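Local coordinates for SIR4-interacting protein SIF2 (Saccharomyces cerevisiae, PDB 1R5M) that takes part in transcriptional corepression as a member of the Set3 complex and antagonizes telomeric silencing in yeast, at residues Asn259-Ser264 / Ala295-Asp300; Leu271-Gly276 / Asn283-His288; Gly299-Ile304 / Ser316-Thr321; Leu322-Ile327 / Leu380-Tyr385. All coordinates share one frame; numbering follows the deposited sequence.

From the N terminus, the chain first enters contact 1 at 259-264, on the second strand of one propeller blade, and closes a long loop at 295-300, on the first strand of the next. Contact 2 (271-276 with 283-288) is nested inside this loop: it is the hairpin that completes the earlier blade. Contact 3 shares Gly299 and Asp300 with contact 1, starting where that loop ends, and ties the second strand of the following blade to the turn at 316-321. Contact 4 follows in series, joining the outer strand at 322-327 to 380-385 of the succeeding blade across 52 intervening residues. Contacts 1 and 4 thus link neighbouring blades; contacts 2 and 3 lie within blades.

Contact 1 of 4, residues Asn259-Ser264 / Ala295-Asp300; sequences NKLLLS and ASWVGD
The indole of Trp297 fills a hollow in segment 259-264 whose wall is built from Asn259, Leu261 and Leu263. Leu263 provides the bump on one ring face: CD2 lies over it, while Leu263 CB comes to 3.5 Å from Trp297 NE1. CG of Leu263 is anti to the backbone N (chi1 160°), and chi2 of 69° then sets CD2 over the ring, where it also packs on Ala295 CB at 4.0 Å. At the six-membered ring, Leu261 crosses the tryptophan side chain at about a right angle, with Leu261 CB 3.7 Å from Trp297 CH2. Asn259 meets the indole tip to tip, and its ND2 stands 3.4 Å from Trp297 CZ3.

The strands belong to adjacent blades of the eight-repeat WD40 beta-propeller, and their axes come no closer than 7.7 Å, so side chains rather than backbone bonds fill the interval. The polar end of Trp297 is held within the earlier blade, where NE1 bonds to Glu254 O. An alanine in place of Trp297 would probably open a gap between the blades, leaving Leu261 without its aromatic neighbour across the contact and Glu254 O without its indole donor.

Asn259 closes the hollow beside the six-membered ring. Its ND2 donates to Asp300 O at 2.9 Å, with the acceptor practically in the amide plane. At the other end of the amide, OD1 accepts from Leu261 N at 2.9 Å in an Asx turn, the donor standing well above the carbonyl plane. Two bonds therefore fix the rotation of the amide.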
# COMPACT_ATOMS: atom_id res chain seq x y z
N ASN A 259 19.29 -1.59 -2.38
CA ASN A 259 20.19 -1.49 -1.24
C ASN A 259 20.03 -2.67 -0.27
O ASN A 259 20.76 -2.78 0.71
CB ASN A 259 19.99 -0.15 -0.49
CG ASN A 259 18.60 0.01 0.08
OD1 ASN A 259 17.86 -0.96 0.21
ND2 ASN A 259 18.24 1.24 0.43
N LYS A 260 19.08 -3.55 -0.58
CA LYS A 260 18.81 -4.74 0.22
C LYS A 260 18.44 -4.46 1.68
O LYS A 260 18.78 -5.22 2.58
CB LYS A 260 20.01 -5.69 0.18
CG LYS A 260 20.45 -6.07 -1.22
CD LYS A 260 19.33 -6.77 -1.99
CE LYS A 260 19.79 -7.19 -3.38
NZ LYS A 260 18.68 -7.80 -4.17
N LEU A 261 17.73 -3.36 1.90
CA LEU A 261 17.31 -3.00 3.25
C LEU A 261 15.80 -3.06 3.38
O LEU A 261 15.07 -2.79 2.42
CB LEU A 261 17.78 -1.58 3.59
CG LEU A 261 19.29 -1.33 3.61
CD1 LEU A 261 19.55 0.14 3.88
CD2 LEU A 261 19.95 -2.19 4.69
N LEU A 262 15.34 -3.42 4.57
CA LEU A 262 13.92 -3.50 4.86
C LEU A 262 13.51 -2.29 5.69
O LEU A 262 14.16 -1.96 6.69
CB LEU A 262 13.60 -4.76 5.66
CG LEU A 262 12.16 -4.88 6.17
CD1 LEU A 262 11.22 -5.10 4.99
CD2 LEU A 262 12.05 -6.02 7.17
N LEU A 263 12.44 -1.62 5.27
CA LEU A 263 11.90 -0.48 5.99
C LEU A 263 10.65 -0.97 6.71
O LEU A 263 9.81 -1.64 6.11
CB LEU A 263 11.50 0.64 5.02
CG LEU A 263 10.50 1.67 5.55
CD1 LEU A 263 11.15 2.53 6.63
CD2 LEU A 263 10.03 2.55 4.40
N SER A 264 10.55 -0.69 8.01
CA SER A 264 9.37 -1.07 8.76
C SER A 264 8.82 0.15 9.50
O SER A 264 9.58 1.06 9.84
CB SER A 264 9.69 -2.19 9.76
OG SER A 264 10.63 -1.76 10.73
N ALA A 295 4.56 4.43 4.83
CA ALA A 295 5.97 4.76 4.69
C ALA A 295 6.50 4.14 3.41
O ALA A 295 6.06 3.05 3.01
CB ALA A 295 6.77 4.25 5.89
N SER A 296 7.43 4.83 2.76
CA SER A 296 8.00 4.36 1.50
C SER A 296 9.46 4.74 1.37
O SER A 296 9.95 5.66 2.02
CB SER A 296 7.28 5.00 0.30
OG SER A 296 5.91 4.66 0.24
N TRP A 297 10.15 4.00 0.50
CA TRP A 297 11.53 4.31 0.21
C TRP A 297 11.50 5.46 -0.78
O TRP A 297 10.60 5.55 -1.62
CB TRP A 297 12.23 3.12 -0.46
CG TRP A 297 12.67 2.08 0.49
CD1 TRP A 297 12.02 0.92 0.81
CD2 TRP A 297 13.84 2.12 1.29
NE1 TRP A 297 12.72 0.24 1.77
CE2 TRP A 297 13.85 0.96 2.09
CE3 TRP A 297 14.90 3.04 1.42
CZ2 TRP A 297 14.87 0.68 3.01
CZ3 TRP A 297 15.92 2.76 2.33
CH2 TRP A 297 15.89 1.59 3.12
N VAL A 298 12.48 6.35 -0.67
CA VAL A 298 12.62 7.47 -1.59
C VAL A 298 14.04 7.25 -2.08
O VAL A 298 15.01 7.71 -1.47
CB VAL A 298 12.50 8.83 -0.87
CG1 VAL A 298 12.72 9.96 -1.87
CG2 VAL A 298 11.12 8.95 -0.23
N GLY A 299 14.16 6.53 -3.19
CA GLY A 299 15.49 6.22 -3.69
C GLY A 299 16.08 5.18 -2.75
O GLY A 299 15.35 4.39 -2.14
N ASP A 300 17.40 5.20 -2.61
CA ASP A 300 18.09 4.23 -1.77
C ASP A 300 18.65 4.80 -0.47
O ASP A 300 19.08 4.05 0.39
CB ASP A 300 19.24 3.59 -2.55
CG ASP A 300 18.77 2.86 -3.79
OD1 ASP A 300 19.59 2.71 -4.73
OD2 ASP A 300 17.60 2.42 -3.83

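Contact 2 of 4, residues Leu271-Gly276 / Asn283-His288; sequences LRIWHG and NCFYGH. Unlike the reference sequence in segment 283-288: Cys284 (reference Ser).
Cys284 SG sits over the centre of one face of the Arg272 guanidinium, 3.5 Å above its plane. Extended from CG to NE, the Arg272 chain rises off the sheet beside Cys284, and chi4 of -88° places CZ so that the guanidinium turns a face to the sulfur. Cys284 SG, anti to its backbone N (chi1 -176°), is thereby set over that face. Arg272 NH1 also bonds to Ser281 OG in the connecting loop. An alanine in place of Arg272 would probably leave the sulfur without its flat neighbour and Ser281 without this donor. The Phe285 ring, on the opposite sheet face, meets Leu271 CB at its edge, 4.3 Å from CD1, and also meets the ring of Trp315 in the next blade.

The two segments form the outer hairpin of a WD40 blade, with strand 283-285 at its rim and strand directions 170° apart. Leu271 with Phe285 and Ile273 with Asn283 are hydrogen-bonded pairs; Arg272 with Cys284 is the non-hydrogen-bonded pair between them. Phe285 N donates to Leu271 O at 2.8 Å, and Ile273 N to Asn283 O at 3.0 Å. On the face shared with Phe285, Ile273 and Asn283 lie side by side, pointing the same way, with Ile273 CG1 3.7 Å from Asn283 CB.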
# COMPACT_ATOMS: atom_id res chain seq x y z
N LEU A 271 10.14 4.36 12.73
CA LEU A 271 10.51 3.66 11.52
C LEU A 271 11.81 2.97 11.85
O LEU A 271 12.63 3.52 12.60
CB LEU A 271 10.79 4.61 10.36
CG LEU A 271 9.68 5.47 9.78
CD1 LEU A 271 10.23 6.23 8.59
CD2 LEU A 271 8.50 4.60 9.37
N ARG A 272 12.01 1.78 11.33
CA ARG A 272 13.27 1.08 11.53
C ARG A 272 13.75 0.60 10.16
O ARG A 272 12.95 0.33 9.27
CB ARG A 272 13.12 -0.08 12.51
CG ARG A 272 13.16 0.37 13.98
CD ARG A 272 12.98 -0.80 14.95
NE ARG A 272 12.91 -0.37 16.35
CZ ARG A 272 13.96 -0.20 17.14
NH1 ARG A 272 15.19 -0.43 16.70
NH2 ARG A 272 13.79 0.19 18.40
N ILE A 273 15.07 0.55 10.01
CA ILE A 273 15.70 0.09 8.77
C ILE A 273 16.49 -1.14 9.17
O ILE A 273 17.28 -1.10 10.12
CB ILE A 273 16.67 1.16 8.20
CG1 ILE A 273 15.94 2.48 7.95
CG2 ILE A 273 17.30 0.64 6.91
CD1 ILE A 273 14.82 2.40 6.92
N TRP A 274 16.29 -2.25 8.46
CA TRP A 274 16.98 -3.49 8.80
C TRP A 274 17.89 -4.02 7.71
O TRP A 274 17.52 -4.06 6.54
CB TRP A 274 15.97 -4.60 9.14
CG TRP A 274 14.87 -4.17 10.06
CD1 TRP A 274 13.74 -3.48 9.72
CD2 TRP A 274 14.78 -4.42 11.46
NE1 TRP A 274 12.96 -3.28 10.83
CE2 TRP A 274 13.57 -3.85 11.91
CE3 TRP A 274 15.61 -5.07 12.39
CZ2 TRP A 274 13.16 -3.91 13.25
CZ3 TRP A 274 15.21 -5.12 13.73
CH2 TRP A 274 13.99 -4.55 14.14
N HIS A 275 19.09 -4.42 8.12
CA HIS A 275 20.08 -4.98 7.21
C HIS A 275 20.30 -6.46 7.53
O HIS A 275 20.35 -7.29 6.62
CB HIS A 275 21.41 -4.25 7.36
CG HIS A 275 22.59 -5.03 6.88
ND1 HIS A 275 22.82 -5.28 5.54
CD2 HIS A 275 23.59 -5.65 7.55
CE1 HIS A 275 23.91 -6.02 5.42
NE2 HIS A 275 24.40 -6.25 6.62
N GLY A 276 20.45 -6.77 8.81
CA GLY A 276 20.68 -8.14 9.23
C GLY A 276 19.46 -9.02 9.12
O GLY A 276 18.33 -8.54 9.22
N ASN A 283 18.86 1.40 11.57
CA ASN A 283 18.40 2.75 11.89
C ASN A 283 17.07 2.67 12.62
O ASN A 283 16.31 1.71 12.44
CB ASN A 283 18.18 3.58 10.62
CG ASN A 283 19.45 3.88 9.88
OD1 ASN A 283 20.32 4.63 10.36
ND2 ASN A 283 19.59 3.32 8.69
N CYS A 284 16.79 3.68 13.43
CA CYS A 284 15.52 3.78 14.15
C CYS A 284 15.23 5.27 14.20
O CYS A 284 15.98 6.03 14.82
CB CYS A 284 15.61 3.22 15.56
SG CYS A 284 14.00 3.24 16.41
N PHE A 285 14.16 5.68 13.53
CA PHE A 285 13.79 7.09 13.48
C PHE A 285 12.61 7.48 14.36
O PHE A 285 11.47 7.02 14.15
CB PHE A 285 13.48 7.49 12.02
CG PHE A 285 14.66 7.37 11.09
CD1 PHE A 285 14.61 6.50 10.01
CD2 PHE A 285 15.81 8.12 11.30
CE1 PHE A 285 15.70 6.38 9.14
CE2 PHE A 285 16.90 8.01 10.45
CZ PHE A 285 16.85 7.14 9.36
N TYR A 286 12.89 8.32 15.35
CA TYR A 286 11.89 8.84 16.28
C TYR A 286 11.47 10.23 15.82
O TYR A 286 12.26 10.96 15.23
CB TYR A 286 12.46 8.98 17.70
CG TYR A 286 12.81 7.68 18.39
CD1 TYR A 286 14.09 7.14 18.29
CD2 TYR A 286 11.85 7.00 19.15
CE1 TYR A 286 14.41 5.95 18.93
CE2 TYR A 286 12.17 5.81 19.79
CZ TYR A 286 13.45 5.29 19.67
OH TYR A 286 13.76 4.10 20.30
N GLY A 287 10.23 10.59 16.10
CA GLY A 287 9.75 11.91 15.71
C GLY A 287 8.24 11.98 15.66
O GLY A 287 7.64 12.91 16.20
N HIS A 288 7.63 11.00 15.00
CA HIS A 288 6.18 10.97 14.91
C HIS A 288 5.59 10.81 16.31
O HIS A 288 6.11 10.05 17.12
CB HIS A 288 5.73 9.82 14.01
CG HIS A 288 5.84 10.13 12.55
ND1 HIS A 288 5.13 11.15 11.95
CD2 HIS A 288 6.56 9.54 11.56
CE1 HIS A 288 5.41 11.18 10.66
NE2 HIS A 288 6.28 10.22 10.39

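Contact 3 of 4, residues Gly299-Ile304 / Ser316-Thr321; sequences GDDKVI and SLKQNT
Leu317 is pinned to Asp301 by its backbone and laid against it by its side chain. Its N donates to Asp301 O at 2.9 Å in a nearly straight bond, 168° at the hydrogen. Chi1 of -86° sets CG beside the backbone N, and chi2 of 66° then brings Leu317 CD1 to 4.2 Å from Val303 CG1. Ile273 and Asn283 of the preceding blade also touch Leu317, which places this leucine at the seam between blades; Trp297 of its own blade packs on it too.

The segment 316-321 is the turn between the third and outermost strands of a WD40 propeller blade. It holds a G1 beta bulge, Asn320 and Thr321 both facing Ser316, and an ST motif in which Ser316 OG accepts from Gln319 N at 3.0 Å. A water donates to Asp301 O at 2.7 Å and also bonds to Ser316 OG at 2.7 Å, joining the residue just before strand 302-307 to the turn.

Nearer the surface, Asp301 and Lys318 cross obliquely. The methylene Lys318 CD packs 3.7 Å from Asp301 CG, and the chain then bends at chi3. Lys318 NZ remains 4.6 Å from Asp301 OD2, a separation at which opposite charges would probably attract without direct contact.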
# COMPACT_ATOMS: atom_id res chain seq x y z
N GLY A 299 14.16 6.53 -3.19
CA GLY A 299 15.49 6.22 -3.69
C GLY A 299 16.08 5.18 -2.75
O GLY A 299 15.35 4.39 -2.14
N ASP A 300 17.40 5.20 -2.61
CA ASP A 300 18.09 4.23 -1.77
C ASP A 300 18.65 4.80 -0.47
O ASP A 300 19.08 4.05 0.39
CB ASP A 300 19.24 3.59 -2.55
CG ASP A 300 18.77 2.86 -3.79
OD1 ASP A 300 19.59 2.71 -4.73
OD2 ASP A 300 17.60 2.42 -3.83
N ASP A 301 18.65 6.13 -0.34
CA ASP A 301 19.22 6.76 0.85
C ASP A 301 18.23 7.50 1.74
O ASP A 301 18.63 8.11 2.72
CB ASP A 301 20.32 7.75 0.44
CG ASP A 301 21.25 7.18 -0.61
OD1 ASP A 301 21.80 6.08 -0.40
OD2 ASP A 301 21.45 7.86 -1.64
N LYS A 302 16.95 7.45 1.40
CA LYS A 302 15.94 8.15 2.19
C LYS A 302 14.65 7.35 2.28
O LYS A 302 14.39 6.47 1.46
CB LYS A 302 15.62 9.51 1.55
CG LYS A 302 16.81 10.42 1.31
CD LYS A 302 16.36 11.72 0.64
CE LYS A 302 17.55 12.57 0.23
NZ LYS A 302 18.39 11.91 -0.81
N VAL A 303 13.85 7.65 3.30
CA VAL A 303 12.55 7.04 3.47
C VAL A 303 11.61 8.17 3.88
O VAL A 303 12.05 9.18 4.43
CB VAL A 303 12.53 5.92 4.55
CG1 VAL A 303 13.34 4.73 4.07
CG2 VAL A 303 13.07 6.44 5.88
N ILE A 304 10.33 8.01 3.58
CA ILE A 304 9.35 9.02 3.91
C ILE A 304 8.18 8.35 4.61
O ILE A 304 7.82 7.21 4.29
CB ILE A 304 8.89 9.78 2.63
CG1 ILE A 304 8.01 10.97 3.00
CG2 ILE A 304 8.15 8.83 1.69
CD1 ILE A 304 7.79 11.94 1.84
N SER A 316 16.84 10.87 6.32
CA SER A 316 18.09 10.57 5.64
C SER A 316 18.84 9.43 6.31
O SER A 316 19.14 9.49 7.51
CB SER A 316 18.99 11.81 5.62
OG SER A 316 20.32 11.48 5.23
N LEU A 317 19.14 8.37 5.56
CA LEU A 317 19.89 7.26 6.13
C LEU A 317 21.37 7.63 6.23
O LEU A 317 22.05 7.26 7.18
CB LEU A 317 19.74 5.99 5.27
CG LEU A 317 18.52 5.12 5.57
CD1 LEU A 317 17.23 5.86 5.21
CD2 LEU A 317 18.62 3.83 4.78
N LYS A 318 21.86 8.39 5.25
CA LYS A 318 23.26 8.79 5.23
C LYS A 318 23.64 9.70 6.39
O LYS A 318 24.75 9.63 6.90
CB LYS A 318 23.60 9.47 3.90
CG LYS A 318 23.56 8.52 2.72
CD LYS A 318 23.61 9.23 1.38
CE LYS A 318 24.96 9.87 1.12
NZ LYS A 318 24.98 10.48 -0.25
N GLN A 319 22.71 10.56 6.81
CA GLN A 319 22.97 11.49 7.90
C GLN A 319 22.25 11.11 9.20
O GLN A 319 22.42 11.79 10.22
CB GLN A 319 22.56 12.91 7.50
CG GLN A 319 23.22 13.43 6.24
CD GLN A 319 24.73 13.26 6.26
OE1 GLN A 319 25.39 13.62 7.23
NE2 GLN A 319 25.28 12.71 5.18
N ASN A 320 21.47 10.04 9.16
CA ASN A 320 20.72 9.58 10.33
C ASN A 320 19.96 10.74 10.97
O ASN A 320 20.13 11.04 12.16
CB ASN A 320 21.65 8.94 11.36
CG ASN A 320 20.91 8.50 12.61
OD1 ASN A 320 19.77 8.04 12.54
ND2 ASN A 320 21.56 8.63 13.77
N THR A 321 19.10 11.38 10.19
CA THR A 321 18.37 12.52 10.73
C THR A 321 17.16 12.88 9.88
O THR A 321 17.04 12.45 8.73
CB THR A 321 19.30 13.75 10.83
OG1 THR A 321 18.69 14.77 11.62
CG2 THR A 321 19.60 14.30 9.44
O HOH W 1 20.41 10.18 2.82

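Contact 4 of 4, residues Leu322-Ile327 / Leu380-Tyr385; sequences LLALSI and LPIPLY
Ala324 and Ile382 meet in the tightly packed part of this contact, with Ala324 CB 3.7 Å from Ile382 CG1. Both residues are buried, and the small alanine lets the isoleucine branch come close to the strand. A short backbone bond lies beside them: Leu325 N donates to Leu380 O at 2.8 Å, approaching nearly along the C=O axis (C=O...N angle 169°). Ser326 adds to the same region. With OG anti to the carbonyl carbon (chi1 -71°), its hydroxyl turns to Ile382, lying 3.2 Å from CB and 2.8 Å from O of that residue. Tyr357 and Val312 also touch Ile382, so it is wedged between strands of two blades.

Toward solvent the fit is looser. Leu380 is exposed and lies across the backbone of the other segment, its CB 3.4 Å from Leu323 O, yet the branch ends Leu323 CD1 and Leu380 CD1 come no closer than 4.4 Å. Pro381 has no N-H to give, and what it offers Leu325 O is a CA-H...O contact from its CA at 3.4 Å. Its CB is directed away from the partner segment. On the other segment, Leu323 and Ala324 both face Leu314 in a classic beta bulge, an irregularity next to the parallel bridge of Ala324 with Leu380.

The two segments run parallel here, whereas strands within a blade alternate in direction; this is a side-by-side meeting of the outermost strands of successive blades at the rim of the WD40 beta-propeller.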
# COMPACT_ATOMS: atom_id res chain seq x y z
N LEU A 322 16.27 13.67 10.47
CA LEU A 322 15.09 14.14 9.77
C LEU A 322 15.59 15.19 8.78
O LEU A 322 16.24 16.16 9.17
CB LEU A 322 14.13 14.79 10.77
CG LEU A 322 12.90 15.48 10.16
CD1 LEU A 322 11.92 14.42 9.66
CD2 LEU A 322 12.24 16.36 11.21
N LEU A 323 15.29 14.99 7.50
CA LEU A 323 15.73 15.91 6.47
C LEU A 323 14.73 17.04 6.23
O LEU A 323 15.12 18.19 6.01
CB LEU A 323 15.97 15.14 5.17
CG LEU A 323 16.41 15.93 3.93
CD1 LEU A 323 17.72 16.65 4.21
CD2 LEU A 323 16.57 14.96 2.76
N ALA A 324 13.45 16.71 6.26
CA ALA A 324 12.41 17.70 6.03
C ALA A 324 11.06 17.21 6.55
O ALA A 324 10.86 16.01 6.73
CB ALA A 324 12.31 18.00 4.54
N LEU A 325 10.14 18.14 6.78
CA LEU A 325 8.83 17.76 7.26
C LEU A 325 7.79 18.82 6.95
O LEU A 325 8.10 20.00 6.80
CB LEU A 325 8.84 17.50 8.76
CG LEU A 325 8.90 18.72 9.69
CD1 LEU A 325 8.63 18.28 11.12
CD2 LEU A 325 10.24 19.40 9.57
N SER A 326 6.54 18.37 6.84
CA SER A 326 5.41 19.25 6.58
C SER A 326 4.28 18.73 7.45
O SER A 326 4.15 17.53 7.64
CB SER A 326 5.02 19.21 5.11
OG SER A 326 5.99 19.87 4.32
N ILE A 327 3.47 19.64 7.98
CA ILE A 327 2.38 19.22 8.84
C ILE A 327 1.15 20.11 8.77
O ILE A 327 1.25 21.31 8.52
CB ILE A 327 2.85 19.18 10.32
CG1 ILE A 327 1.70 18.74 11.23
CG2 ILE A 327 3.36 20.55 10.74
CD1 ILE A 327 2.06 18.72 12.70
N LEU A 380 13.92 21.32 7.24
CA LEU A 380 13.51 21.89 5.97
C LEU A 380 12.05 21.53 5.72
O LEU A 380 11.57 20.50 6.18
CB LEU A 380 14.36 21.34 4.83
CG LEU A 380 15.87 21.60 4.87
CD1 LEU A 380 16.55 20.88 3.72
CD2 LEU A 380 16.13 23.10 4.80
N PRO A 381 11.31 22.39 5.01
CA PRO A 381 9.91 22.06 4.75
C PRO A 381 9.81 21.22 3.48
O PRO A 381 10.69 21.28 2.62
CB PRO A 381 9.27 23.43 4.58
CG PRO A 381 10.34 24.19 3.87
CD PRO A 381 11.60 23.78 4.62
N ILE A 382 8.77 20.40 3.36
CA ILE A 382 8.60 19.61 2.15
C ILE A 382 7.66 20.44 1.28
O ILE A 382 6.51 20.67 1.64
CB ILE A 382 7.96 18.23 2.43
CG1 ILE A 382 8.81 17.44 3.43
CG2 ILE A 382 7.87 17.44 1.12
CD1 ILE A 382 8.22 16.10 3.80
N PRO A 383 8.15 20.91 0.12
CA PRO A 383 7.34 21.73 -0.79
C PRO A 383 5.99 21.13 -1.16
O PRO A 383 5.90 19.96 -1.52
CB PRO A 383 8.24 21.87 -2.02
CG PRO A 383 9.62 21.80 -1.43
CD PRO A 383 9.49 20.66 -0.45
N LEU A 384 4.93 21.93 -1.04
CA LEU A 384 3.59 21.48 -1.40
C LEU A 384 3.44 21.73 -2.89
O LEU A 384 3.47 22.87 -3.35
CB LEU A 384 2.53 22.26 -0.62
CG LEU A 384 1.08 21.90 -0.96
CD1 LEU A 384 0.83 20.41 -0.71
CD2 LEU A 384 0.14 22.75 -0.12
N TYR A 385 3.28 20.65 -3.65
CA TYR A 385 3.16 20.75 -5.10
C TYR A 385 1.74 21.03 -5.57
O TYR A 385 1.52 21.87 -6.46
CB TYR A 385 3.65 19.45 -5.73
CG TYR A 385 3.68 19.43 -7.24
CD1 TYR A 385 4.57 20.22 -7.95
CD2 TYR A 385 2.81 18.61 -7.96
CE1 TYR A 385 4.61 20.20 -9.35
CE2 TYR A 385 2.83 18.58 -9.35
CZ TYR A 385 3.74 19.37 -10.04
OH TYR A 385 3.77 19.34 -11.41